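Long-range contacts in E2A dna-binding protein (PDB 2WAZ), which binds single-stranded DNA and, by forming multimers, unwinds the template without ATP during the elongation phase of adenovirus strand-displacement replication: residues S178-G183 with K334-P339; D37-L42 with M71-Q76. The protein carries 1 engineered substitution. One frame throughout, in Å; residues are numbered along the deposited sequence.

Interaction 1 (S178-G183 with K334-P339); sequences SGKSCG and KHQYRP. Engineered in segment 334-339: Pro-339 (natural residue Asn). With ZN (zinc ion), chain B.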
ATOM      1  N   SER A 178      -6.813 -15.171 -13.613  1.00 27.20           N
ATOM      2  CA  SER A 178      -7.829 -16.157 -13.389  1.00 26.47           C
ATOM      3  C   SER A 178      -8.546 -15.871 -12.081  1.00 26.70           C
ATOM      4  O   SER A 178      -8.067 -15.103 -11.232  1.00 25.62           O
ATOM      5  CB  SER A 178      -7.206 -17.581 -13.352  1.00 26.98           C
ATOM      6  OG  SER A 178      -6.546 -17.831 -12.103  1.00 25.71           O
ATOM      7  N   GLY A 179      -9.677 -16.560 -11.906  1.00 27.29           N
ATOM      8  CA  GLY A 179     -10.458 -16.565 -10.698  1.00 25.87           C
ATOM      9  C   GLY A 179      -9.698 -17.056  -9.507  1.00 26.18           C
ATOM     10  O   GLY A 179     -10.171 -16.915  -8.379  1.00 28.30           O
ATOM     11  N   LYS A 180      -8.505 -17.594  -9.702  1.00 26.34           N
ATOM     12  CA  LYS A 180      -7.701 -17.980  -8.523  1.00 26.43           C
ATOM     13  C   LYS A 180      -6.495 -17.100  -8.323  1.00 25.57           C
ATOM     14  O   LYS A 180      -5.717 -17.293  -7.367  1.00 26.96           O
ATOM     15  CB  LYS A 180      -7.288 -19.473  -8.574  1.00 27.12           C
ATOM     16  CG  LYS A 180      -8.465 -20.434  -8.269  1.00 32.17           C
ATOM     17  CD  LYS A 180      -7.987 -21.849  -7.899  1.00 41.24           C
ATOM     18  CE  LYS A 180      -9.092 -22.892  -8.154  1.00 46.69           C
ATOM     19  NZ  LYS A 180     -10.438 -22.322  -7.761  1.00 47.29           N
ATOM     20  N   SER A 181      -6.326 -16.132  -9.213  1.00 23.97           N
ATOM     21  CA  SER A 181      -5.204 -15.206  -9.137  1.00 22.75           C
ATOM     22  C   SER A 181      -5.200 -14.353  -7.848  1.00 22.81           C
ATOM     23  O   SER A 181      -6.257 -14.027  -7.310  1.00 21.67           O
ATOM     24  CB  SER A 181      -5.176 -14.304 -10.374  1.00 21.80           C
ATOM     25  OG  SER A 181      -3.974 -13.552 -10.364  1.00 21.49           O
ATOM     26  N   CYS A 182      -4.001 -14.012  -7.350  1.00 22.54           N
ATOM     27  CA  CYS A 182      -3.877 -13.019  -6.267  1.00 22.41           C
ATOM     28  C   CYS A 182      -3.792 -11.596  -6.840  1.00 22.40           C
ATOM     29  O   CYS A 182      -3.782 -10.622  -6.071  1.00 22.73           O
ATOM     30  CB  CYS A 182      -2.633 -13.292  -5.393  1.00 21.71           C
ATOM     31  SG  CYS A 182      -1.089 -13.252  -6.318  1.00 20.63           S
ATOM     32  N   GLY A 183      -3.669 -11.504  -8.162  1.00 21.59           N
ATOM     33  CA  GLY A 183      -3.676 -10.266  -8.894  1.00 22.49           C
ATOM     34  C   GLY A 183      -2.327  -9.674  -9.212  1.00 23.13           C
ATOM     35  O   GLY A 183      -2.224  -8.570  -9.746  1.00 23.54           O
ATOM     36  N   LYS A 334     -10.906 -14.589  -0.190  1.00 31.38           N
ATOM     37  CA  LYS A 334     -11.501 -13.265  -0.272  1.00 31.66           C
ATOM     38  C   LYS A 334     -10.670 -12.240  -1.077  1.00 30.98           C
ATOM     39  O   LYS A 334     -11.242 -11.263  -1.595  1.00 31.25           O
ATOM     40  CB  LYS A 334     -11.813 -12.737   1.122  1.00 33.69           C
ATOM     41  CG  LYS A 334     -10.725 -11.896   1.822  1.00 38.28           C
ATOM     42  CD  LYS A 334     -11.172 -11.503   3.263  1.00 44.23           C
ATOM     43  CE  LYS A 334     -10.005 -11.654   4.302  1.00 47.42           C
ATOM     44  NZ  LYS A 334     -10.156 -10.900   5.645  1.00 47.52           N
ATOM     45  N   HIS A 335      -9.344 -12.412  -1.179  1.00 28.52           N
ATOM     46  CA  HIS A 335      -8.540 -11.456  -1.970  1.00 27.46           C
ATOM     47  C   HIS A 335      -8.379 -11.841  -3.470  1.00 26.74           C
ATOM     48  O   HIS A 335      -7.612 -11.200  -4.202  1.00 26.37           O
ATOM     49  CB  HIS A 335      -7.144 -11.246  -1.357  1.00 26.93           C
ATOM     50  CG  HIS A 335      -7.163 -10.809   0.070  1.00 28.86           C
ATOM     51  ND1 HIS A 335      -7.741  -9.622   0.481  1.00 31.47           N
ATOM     52  CD2 HIS A 335      -6.656 -11.390   1.181  1.00 30.00           C
ATOM     53  CE1 HIS A 335      -7.589  -9.498   1.786  1.00 32.33           C
ATOM     54  NE2 HIS A 335      -6.931 -10.556   2.232  1.00 33.42           N
ATOM     55  N   GLN A 336      -9.061 -12.896  -3.903  1.00 26.10           N
ATOM     56  CA  GLN A 336      -8.959 -13.369  -5.315  1.00 27.12           C
ATOM     57  C   GLN A 336      -9.362 -12.306  -6.294  1.00 25.15           C
ATOM     58  O   GLN A 336     -10.339 -11.642  -6.072  1.00 25.70           O
ATOM     59  CB  GLN A 336      -9.837 -14.615  -5.545  1.00 27.34           C
ATOM     60  CG  GLN A 336      -9.107 -15.872  -5.121  1.00 30.89           C
ATOM     61  CD  GLN A 336      -9.955 -17.132  -5.080  1.00 31.75           C
ATOM     62  OE1 GLN A 336      -9.423 -18.262  -4.937  1.00 29.54           O
ATOM     63  NE2 GLN A 336     -11.253 -16.957  -5.205  1.00 26.34           N
ATOM     64  N   TYR A 337      -8.579 -12.094  -7.335  1.00 23.96           N
ATOM     65  CA  TYR A 337      -9.071 -11.395  -8.510  1.00 23.20           C
ATOM     66  C   TYR A 337     -10.477 -11.963  -8.981  1.00 23.55           C
ATOM     67  O   TYR A 337     -10.811 -13.170  -8.836  1.00 23.78           O
ATOM     68  CB  TYR A 337      -8.054 -11.566  -9.603  1.00 22.87           C
ATOM     69  CG  TYR A 337      -8.101 -10.567 -10.742  1.00 21.87           C
ATOM     70  CD1 TYR A 337      -8.916 -10.798 -11.857  1.00 20.84           C
ATOM     71  CD2 TYR A 337      -7.261  -9.449 -10.758  1.00 20.67           C
ATOM     72  CE1 TYR A 337      -8.944  -9.916 -12.964  1.00 20.79           C
ATOM     73  CE2 TYR A 337      -7.287  -8.526 -11.870  1.00 23.66           C
ATOM     74  CZ  TYR A 337      -8.147  -8.788 -12.961  1.00 23.40           C
ATOM     75  OH  TYR A 337      -8.201  -7.954 -14.060  1.00 27.00           O
ATOM     76  N   ARG A 338     -11.282 -11.081  -9.522  1.00 23.20           N
ATOM     77  CA  ARG A 338     -12.634 -11.413  -9.941  1.00 24.59           C
ATOM     78  C   ARG A 338     -12.686 -11.076 -11.409  1.00 25.00           C
ATOM     79  O   ARG A 338     -12.908  -9.936 -11.772  1.00 25.36           O
ATOM     80  CB  ARG A 338     -13.656 -10.659  -9.127  1.00 23.06           C
ATOM     81  CG  ARG A 338     -13.808 -11.187  -7.689  1.00 27.45           C
ATOM     82  CD  ARG A 338     -14.768 -10.282  -6.850  1.00 29.33           C
ATOM     83  NE  ARG A 338     -16.136 -10.683  -7.190  1.00 33.49           N
ATOM     84  CZ  ARG A 338     -17.145  -9.896  -7.572  1.00 31.94           C
ATOM     85  NH1 ARG A 338     -17.068  -8.552  -7.594  1.00 27.05           N
ATOM     86  NH2 ARG A 338     -18.279 -10.502  -7.894  1.00 30.89           N
ATOM     87  N   PRO A 339     -12.373 -12.064 -12.265  1.00 25.64           N
ATOM     88  CA  PRO A 339     -12.183 -11.681 -13.668  1.00 27.17           C
ATOM     89  C   PRO A 339     -13.537 -11.691 -14.268  1.00 29.96           C
ATOM     90  O   PRO A 339     -14.455 -12.346 -13.729  1.00 29.79           O
ATOM     91  CB  PRO A 339     -11.441 -12.888 -14.318  1.00 26.16           C
ATOM     92  CG  PRO A 339     -11.671 -14.087 -13.365  1.00 22.86           C
ATOM     93  CD  PRO A 339     -12.056 -13.486 -11.980  1.00 25.64           C
TER
HETATM   94 ZN    ZN B 601      -0.637 -15.547  -6.398  1.00 20.51          ZN
HETATM   95  O   HOH W   1     -12.452 -14.830  -7.742  1.00 22.84           O
HETATM   96  O   HOH W   2      -6.454 -18.613  -4.758  1.00 24.78           O
HETATM   97  O   HOH W   3     -10.907 -21.074  -4.767  1.00 30.80           O
HETATM   98  O   HOH W   4      -6.891  -9.431  -6.082  1.00 25.57           O
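Ser-181 and Tyr-337 carry the one direct hydrogen bond between the two loops: Tyr-337 N donates to Ser-181 O (3.0 Å), from 34° out of the carbonyl plane. The same oxygen also receives a CA-H...O contact from Gln-336 CA, so two neighbouring backbone groups of 334-339 converge on it.

Gln-336 then runs past the 178-181 turn. With CG placed opposite the carbonyl carbon and the chain extended beyond it, the side chain passes Gly-179 O, its CD at 3.3 Å, and lies beside Lys-180, pointing the same way. Water joins the two: one molecule links Gln-336 OE1 to Lys-180 O, and a second donates to OE1 while making a weak bond with Lys-180 NZ. Another bridges Gly-179 O to Tyr-337 O.

In Tyr-337, CB lies 4.0 Å from Ser-181 CB, while the ring leads off, brushing Gly-183 CA with CD2 (4.1 Å) and stacking with Phe-177. Ser-181 OG accepts from Gly-183 N (3.0 Å) in an ST turn and also bonds Asp-169; the two bonds together hold the hydroxyl in its rotamer, OG opposite the backbone N (chi1 -172°). The engineered Pro-339 brings CG to 3.5 Å from Gly-179 N.

Cys-182 turns away to bind zinc through SG (2.3 Å), completing a site with Cys-111, His-113 and Cys-166. The contact thus lays the chain that follows helix 300-315 along the zinc-bound loop between strands 158-165 and 185-186, with Arg-338 backbone-bonded to Gly-236 in a further loop.

Interaction 2 (D37-L42 with M71-Q76); sequences DQVEAL and MGRFLQ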
ATOM      1  N   ASP A  37     -15.125   5.193   9.713  1.00 30.00           N
ATOM      2  CA  ASP A  37     -14.879   5.930   8.446  1.00 30.86           C
ATOM      3  C   ASP A  37     -14.519   7.418   8.607  1.00 29.92           C
ATOM      4  O   ASP A  37     -14.331   8.124   7.622  1.00 28.07           O
ATOM      5  CB  ASP A  37     -16.042   5.738   7.419  1.00 31.97           C
ATOM      6  CG  ASP A  37     -17.198   6.839   7.505  1.00 38.45           C
ATOM      7  OD1 ASP A  37     -17.495   7.492   8.564  1.00 39.94           O
ATOM      8  OD2 ASP A  37     -17.875   7.006   6.452  1.00 47.68           O
ATOM      9  N   GLN A  38     -14.471   7.912   9.845  1.00 29.38           N
ATOM     10  CA  GLN A  38     -14.104   9.319  10.061  1.00 28.49           C
ATOM     11  C   GLN A  38     -12.600   9.496  10.137  1.00 28.47           C
ATOM     12  O   GLN A  38     -11.989   9.469  11.217  1.00 29.91           O
ATOM     13  CB  GLN A  38     -14.787   9.898  11.296  1.00 27.95           C
ATOM     14  CG  GLN A  38     -16.298  10.004  11.068  1.00 26.00           C
ATOM     15  CD  GLN A  38     -16.998  10.505  12.286  1.00 24.93           C
ATOM     16  OE1 GLN A  38     -16.785   9.988  13.397  1.00 21.45           O
ATOM     17  NE2 GLN A  38     -17.800  11.553  12.118  1.00 23.39           N
ATOM     18  N   VAL A  39     -12.007   9.658   8.979  1.00 27.61           N
ATOM     19  CA  VAL A  39     -10.563   9.782   8.881  1.00 28.22           C
ATOM     20  C   VAL A  39     -10.124  11.201   8.555  1.00 27.64           C
ATOM     21  O   VAL A  39      -9.009  11.545   8.852  1.00 26.53           O
ATOM     22  CB  VAL A  39      -9.962   8.749   7.897  1.00 28.39           C
ATOM     23  CG1 VAL A  39      -8.481   9.108   7.537  1.00 30.24           C
ATOM     24  CG2 VAL A  39     -10.032   7.393   8.513  1.00 27.11           C
ATOM     25  N   GLU A  40     -11.044  12.025   8.048  1.00 28.24           N
ATOM     26  CA  GLU A  40     -10.731  13.357   7.516  1.00 29.18           C
ATOM     27  C   GLU A  40     -10.221  14.338   8.565  1.00 28.72           C
ATOM     28  O   GLU A  40      -9.250  15.059   8.300  1.00 28.85           O
ATOM     29  CB  GLU A  40     -11.936  13.962   6.747  1.00 30.06           C
ATOM     30  CG  GLU A  40     -11.649  15.321   6.095  1.00 33.49           C
ATOM     31  CD  GLU A  40     -12.804  15.933   5.222  1.00 42.17           C
ATOM     32  OE1 GLU A  40     -12.549  17.008   4.596  1.00 44.49           O
ATOM     33  OE2 GLU A  40     -13.946  15.385   5.152  1.00 43.71           O
ATOM     34  N   ALA A  41     -10.855  14.380   9.743  1.00 26.93           N
ATOM     35  CA  ALA A  41     -10.366  15.260  10.824  1.00 25.57           C
ATOM     36  C   ALA A  41      -8.959  14.863  11.355  1.00 24.66           C
ATOM     37  O   ALA A  41      -8.164  15.719  11.766  1.00 25.38           O
ATOM     38  CB  ALA A  41     -11.397  15.346  11.975  1.00 24.56           C
ATOM     39  N   LEU A  42      -8.667  13.570  11.363  1.00 23.67           N
ATOM     40  CA  LEU A  42      -7.366  13.073  11.807  1.00 23.92           C
ATOM     41  C   LEU A  42      -6.262  13.332  10.748  1.00 24.42           C
ATOM     42  O   LEU A  42      -5.084  13.612  11.057  1.00 24.89           O
ATOM     43  CB  LEU A  42      -7.478  11.577  12.124  1.00 23.21           C
ATOM     44  CG  LEU A  42      -8.555  11.332  13.185  1.00 23.41           C
ATOM     45  CD1 LEU A  42      -8.861   9.800  13.305  1.00 20.84           C
ATOM     46  CD2 LEU A  42      -8.171  12.001  14.552  1.00 22.95           C
ATOM     47  N   MET A  71      -1.380   8.719   6.958  1.00 16.67           N
ATOM     48  CA  MET A  71      -1.095   9.245   8.298  1.00 18.30           C
ATOM     49  C   MET A  71      -2.381   9.219   9.152  1.00 18.42           C
ATOM     50  O   MET A  71      -2.375   8.667  10.245  1.00 18.16           O
ATOM     51  CB  MET A  71      -0.500  10.663   8.246  1.00 17.66           C
ATOM     52  CG  MET A  71       1.012  10.611   7.905  1.00 19.33           C
ATOM     53  SD  MET A  71       1.749  12.233   7.989  1.00 22.38           S
ATOM     54  CE  MET A  71       1.926  12.378   9.757  1.00 24.93           C
ATOM     55  N   GLY A  72      -3.479   9.755   8.611  1.00 18.43           N
ATOM     56  CA  GLY A  72      -4.751   9.742   9.279  1.00 18.34           C
ATOM     57  C   GLY A  72      -5.164   8.361   9.728  1.00 20.44           C
ATOM     58  O   GLY A  72      -5.588   8.198  10.886  1.00 21.90           O
ATOM     59  N   ARG A  73      -5.037   7.364   8.856  1.00 19.80           N
ATOM     60  CA  ARG A  73      -5.359   6.017   9.235  1.00 19.42           C
ATOM     61  C   ARG A  73      -4.488   5.478  10.368  1.00 20.79           C
ATOM     62  O   ARG A  73      -4.991   4.799  11.275  1.00 19.95           O
ATOM     63  CB  ARG A  73      -5.232   5.099   8.028  1.00 19.96           C
ATOM     64  CG  ARG A  73      -6.217   5.358   6.882  1.00 19.94           C
ATOM     65  CD  ARG A  73      -6.333   4.053   6.055  1.00 23.79           C
ATOM     66  NE  ARG A  73      -6.770   4.271   4.694  1.00 27.13           N
ATOM     67  CZ  ARG A  73      -6.542   3.452   3.656  1.00 27.89           C
ATOM     68  NH1 ARG A  73      -5.842   2.287   3.775  1.00 28.46           N
ATOM     69  NH2 ARG A  73      -7.014   3.809   2.468  1.00 22.96           N
ATOM     70  N   PHE A  74      -3.168   5.733  10.314  1.00 21.08           N
ATOM     71  CA  PHE A  74      -2.301   5.262  11.379  1.00 21.23           C
ATOM     72  C   PHE A  74      -2.600   6.021  12.714  1.00 22.05           C
ATOM     73  O   PHE A  74      -2.561   5.425  13.781  1.00 22.96           O
ATOM     74  CB  PHE A  74      -0.831   5.383  10.982  1.00 20.32           C
ATOM     75  CG  PHE A  74      -0.413   4.432   9.888  1.00 21.16           C
ATOM     76  CD1 PHE A  74      -0.681   3.059  10.000  1.00 18.22           C
ATOM     77  CD2 PHE A  74       0.271   4.925   8.732  1.00 18.36           C
ATOM     78  CE1 PHE A  74      -0.297   2.171   9.004  1.00 17.67           C
ATOM     79  CE2 PHE A  74       0.711   4.056   7.736  1.00 17.61           C
ATOM     80  CZ  PHE A  74       0.422   2.680   7.848  1.00 22.24           C
ATOM     81  N   LEU A  75      -2.935   7.303  12.636  1.00 21.57           N
ATOM     82  CA  LEU A  75      -3.352   8.085  13.795  1.00 22.62           C
ATOM     83  C   LEU A  75      -4.671   7.540  14.375  1.00 22.52           C
ATOM     84  O   LEU A  75      -4.826   7.407  15.620  1.00 22.73           O
ATOM     85  CB  LEU A  75      -3.556   9.549  13.434  1.00 22.00           C
ATOM     86  CG  LEU A  75      -3.207  10.667  14.445  1.00 24.98           C
ATOM     87  CD1 LEU A  75      -4.028  11.892  14.159  1.00 23.63           C
ATOM     88  CD2 LEU A  75      -3.227  10.347  15.908  1.00 19.95           C
ATOM     89  N   GLN A  76      -5.600   7.214  13.486  1.00 21.20           N
ATOM     90  CA  GLN A  76      -6.794   6.573  13.916  1.00 20.66           C
ATOM     91  C   GLN A  76      -6.526   5.282  14.712  1.00 20.30           C
ATOM     92  O   GLN A  76      -7.153   5.045  15.751  1.00 19.10           O
ATOM     93  CB  GLN A  76      -7.763   6.343  12.758  1.00 20.63           C
ATOM     94  CG  GLN A  76      -9.194   5.889  13.245  1.00 20.45           C
ATOM     95  CD  GLN A  76     -10.045   5.333  12.100  1.00 23.87           C
ATOM     96  OE1 GLN A  76     -11.184   5.715  11.924  1.00 28.51           O
ATOM     97  NE2 GLN A  76      -9.485   4.449  11.325  1.00 24.11           N
TER
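Gly-72 O, which accepts the helical bond from Gln-76 N (2.8 Å), has Leu-42 CB packed against it at 4.1 Å. Gly-72 has no side chain to hold the backbones apart, and its CA comes within 4.9 Å of Leu-42 CA.

The two methyls of Val-39 go to different places. CG1, opposite the backbone N (chi1 166°), settles on the main chain at Gly-72 C (4.0 Å) and Arg-73 N; CG2 approaches Gln-76 CD (4.1 Å), the Gln-76 side chain crossing that of Val-39 at roughly a right angle. Just before it, the Gln-38 amide ties its inverse gamma turn to the end of helix 26-31 and the loop after it: OE1 accepts from Lys-33 N and Leu-35 N, and NE2 bonds Asn-31 O.

Leu-42 directs its CB toward the helix. Its CG is turned opposite the carbonyl carbon (chi1 -57°), and CD1 meets Gln-76 CB at 3.7 Å, near the base of that extended chain. Leu-75 reaches the same residue with CD1, 3.7 Å from Leu-42 O and 4.0 Å from Leu-42 CB. Leu-75 also packs on Cys-46 and on Leu-18 of helix 7-21, so the interface merges into a wider apolar core. Arg-73 heads away and makes weak bonds to Thr-93 O and Arg-222 O, near the zinc ligand Cys-223.

The N-terminal turn of helix 40-53 and the loop before it pack closely on helix 64-83 at a glycine, within the all-alpha domain of the adenovirus DNA-binding protein family.

Overall arrangement
Interaction 2 closes before interaction 1 opens, and the two do not touch: their centres lie 29 Å apart, their nearest atoms about 12 Å. Interaction 2 joins helices 40-53 and 64-83 in the all-alpha region, whereas interaction 1 brings a loop some 150 residues further along the chain back to the first zinc site. Helix 300-315 packs against Met-71 and Phe-74, and the chain leaves it for the loop that holds 334-339. The zinc sites relate them too: interaction 1 contains a ligand of one, and Arg-73 in interaction 2 comes near the other. This is consistent with the helical and zinc-binding parts being packed together in one domain.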